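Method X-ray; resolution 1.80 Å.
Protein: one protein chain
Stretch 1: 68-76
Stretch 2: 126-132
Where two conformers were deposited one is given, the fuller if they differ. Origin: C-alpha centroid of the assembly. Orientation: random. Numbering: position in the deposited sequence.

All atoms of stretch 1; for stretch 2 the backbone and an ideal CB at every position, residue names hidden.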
# COMPACT_ATOMS: atom_id res chain seq x y z
N GLY A 68 14.85 31.25 14.27
CA GLY A 68 15.11 31.96 15.51
C GLY A 68 16.59 32.02 15.86
O GLY A 68 17.11 33.06 16.28
N TRP A 69 17.30 30.89 15.69
CA TRP A 69 18.73 30.87 15.93
C TRP A 69 19.47 31.81 14.98
O TRP A 69 20.39 32.52 15.39
CB TRP A 69 19.28 29.45 15.77
CG TRP A 69 18.88 28.49 16.84
CD1 TRP A 69 18.37 28.79 18.07
CD2 TRP A 69 18.93 27.06 16.76
NE1 TRP A 69 18.11 27.63 18.77
CE2 TRP A 69 18.45 26.55 17.99
CE3 TRP A 69 19.34 26.15 15.77
CZ2 TRP A 69 18.38 25.19 18.25
CZ3 TRP A 69 19.27 24.80 16.04
CH2 TRP A 69 18.80 24.33 17.27
N ALA A 70 19.08 31.80 13.71
CA ALA A 70 19.77 32.66 12.75
C ALA A 70 19.58 34.13 13.09
O ALA A 70 20.52 34.92 13.00
CB ALA A 70 19.27 32.38 11.33
N LYS A 71 18.36 34.51 13.48
CA LYS A 71 18.13 35.90 13.85
C LYS A 71 18.97 36.27 15.06
O LYS A 71 19.53 37.38 15.13
CB LYS A 71 16.65 36.15 14.13
CG LYS A 71 15.81 36.27 12.87
CD LYS A 71 14.33 36.44 13.19
CE LYS A 71 13.50 36.49 11.92
NZ LYS A 71 12.05 36.45 12.24
N ALA A 72 19.10 35.35 16.02
CA ALA A 72 19.92 35.62 17.19
C ALA A 72 21.39 35.76 16.82
O ALA A 72 22.15 36.41 17.55
CB ALA A 72 19.74 34.52 18.24
N ALA A 73 21.80 35.17 15.70
CA ALA A 73 23.16 35.33 15.21
C ALA A 73 23.29 36.51 14.26
O ALA A 73 24.28 36.59 13.51
CB ALA A 73 23.63 34.04 14.53
N GLY A 74 22.32 37.43 14.26
CA GLY A 74 22.42 38.64 13.47
C GLY A 74 22.00 38.52 12.02
O GLY A 74 22.33 39.40 11.22
N CYS A 75 21.28 37.47 11.64
CA CYS A 75 20.82 37.31 10.27
C CYS A 75 19.49 38.01 10.05
O CYS A 75 18.64 38.08 10.95
CB CYS A 75 20.65 35.83 9.92
SG CYS A 75 22.18 34.92 9.91
N THR A 76 19.31 38.52 8.84
CA THR A 76 18.01 38.94 8.34
C THR A 76 17.42 37.81 7.52
O THR A 76 18.15 37.09 6.83
CB THR A 76 18.12 40.23 7.51
OG1 THR A 76 19.10 40.05 6.48
CG2 THR A 76 18.55 41.38 8.40
N UNK A 126 28.75 28.14 10.45
CA UNK A 126 29.65 29.06 9.75
C UNK A 126 29.32 30.50 10.14
O UNK A 126 30.21 31.30 10.44
CB UNK A 126 29.54 28.88 8.23
N UNK A 127 28.04 30.85 10.15
CA UNK A 127 27.62 32.19 10.55
C UNK A 127 28.11 32.50 11.96
O UNK A 127 28.70 33.56 12.23
CB UNK A 127 26.10 32.32 10.47
N UNK A 128 27.86 31.58 12.89
CA UNK A 128 28.26 31.81 14.27
C UNK A 128 29.77 31.92 14.40
O UNK A 128 30.29 32.70 15.21
CB UNK A 128 27.74 30.69 15.17
N UNK A 129 30.50 31.13 13.61
CA UNK A 129 31.96 31.16 13.69
C UNK A 129 32.52 32.44 13.11
O UNK A 129 33.51 32.98 13.61
CB UNK A 129 32.56 29.96 12.96
N UNK A 130 31.90 32.96 12.04
CA UNK A 130 32.30 34.28 11.55
C UNK A 130 32.05 35.34 12.60
O UNK A 130 32.85 36.28 12.75
CB UNK A 130 31.55 34.63 10.26
N UNK A 131 30.95 35.23 13.35
CA UNK A 131 30.72 36.17 14.45
C UNK A 131 31.77 36.00 15.54
O UNK A 131 32.34 36.99 16.03
CB UNK A 131 29.32 35.98 15.04
N UNK A 132 32.03 34.75 15.95
CA UNK A 132 32.98 34.49 17.02
C UNK A 132 34.34 35.10 16.72
O UNK A 132 35.00 35.65 17.61
CB UNK A 132 33.12 32.98 17.25

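Stretch 2 is helical throughout, and it meets stretch 1 where that segment's own helix gives out: Ala73 is the first residue to leave helical angles, and its CA lies 6.3 Å from the CA of position 128. A helix brings residues three or four apart onto roughly the same face, so only some of these seven positions can address stretch 1.

Position 126 has nothing of stretch 1 within 5.5 Å of its ideal CB. The visible atoms set no requirement beyond tolerance of a helix, and many residues would do. It is Val126, chi1 t, which makes no contact here.

Position 127 is different. Its CA-to-CB bond points toward stretch 1, and the ideal CB stands 4.7 Å from Cys75 SG and 5.0 Å from Ala73 CB. What is offered is a methyl and a sulfur, with space for roughly one further carbon before contact. An aliphatic side chain of moderate size suits this: valine, isoleucine, leucine or methionine could all be considered. The deposited residue is Ile127, with chi1 and chi2 both m. Its CG2 methyl reaches both neighbours, lying 4.0 Å from Ala73 CB and 3.9 Å from Cys75 SG, so one methyl packs against both.

At position 128 the CA-to-CB bond runs sideways, with the ideal CB 5.3 Å from Ala73 CB. Farther off lie the indole of Trp69 and the carbonyl oxygen of the same residue. A short side chain would leave that ring untouched; only a long side chain could pass Ala73 and arrive over it. Arginine has the length, lysine would barely reach, and glutamine or methionine would stop short. Arg128 does so, with chi1 m and chi2 and chi3 t. Its CG passes 4.3 Å from Ala73 CB, and its NH2 sits over one face of the indole, 3.6 Å from Trp69 CG. The cation-pi term is at most weak, since Arg128 CZ is 5.2 Å from the centroid of the Trp69 five-membered ring. Water 1 bridges the same two residues: its oxygen donates to Trp69 O at 2.6 Å and accepts from Arg128 NH2 at 3.1 Å.

Positions 129 and 130 both carry their CBs out of reach of stretch 1, which therefore cannot choose between polar and apolar residues. They are Ser129 and Leu130.

Position 131, one helical turn on from 127, again points toward stretch 1. Here the ideal CB is 5.3 Å from Ala73 O, a carbonyl just past the end of a helix, with no backbone hydrogen bond within the stretch, and so a ready acceptor. A donor on a short arm is called for; asparagine fits the span, glutamine could serve if it folded back, and serine would fall short. The residue is Asn131, chi1 m, whose ND2 donates to Ala73 O at 2.9 Å with an angle of 146°. The same ND2 comes within 3.9 Å of Ala73 CB, while OD1 is hydrogen-bonded elsewhere in the structure.

Position 132 turns out of reach once more, and stretch 1 asks nothing of it. It is Asp132.

Stretch 2 126-132: VIRSLND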
# COMPACT_ATOMS: atom_id res chain seq x y z
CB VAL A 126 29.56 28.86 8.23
CG1 VAL A 126 30.26 29.99 7.50
CG2 VAL A 126 30.20 27.55 7.84
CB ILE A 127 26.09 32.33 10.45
CG1 ILE A 127 25.63 32.15 9.01
CG2 ILE A 127 25.64 33.66 11.04
CD1 ILE A 127 26.17 33.19 8.07
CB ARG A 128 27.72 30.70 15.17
CG ARG A 128 26.21 30.68 15.30
CD ARG A 128 25.75 29.46 16.08
NE ARG A 128 24.39 29.61 16.60
CZ ARG A 128 23.66 28.60 17.08
NH1 ARG A 128 24.14 27.36 17.08
NH2 ARG A 128 22.44 28.83 17.55
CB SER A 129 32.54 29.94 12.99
OG SER A 129 32.33 28.77 13.76
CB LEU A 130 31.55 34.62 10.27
CG LEU A 130 31.75 33.72 9.05
CD1 LEU A 130 30.75 34.09 7.97
CD2 LEU A 130 33.17 33.83 8.55
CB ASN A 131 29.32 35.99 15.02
CG ASN A 131 28.24 36.35 14.02
OD1 ASN A 131 28.51 37.01 13.03
ND2 ASN A 131 27.01 35.93 14.29
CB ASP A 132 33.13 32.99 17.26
CG ASP A 132 31.92 32.37 17.92
OD1 ASP A 132 31.05 33.13 18.39
OD2 ASP A 132 31.85 31.13 17.96
O HOH W 1 22.10 31.94 17.29
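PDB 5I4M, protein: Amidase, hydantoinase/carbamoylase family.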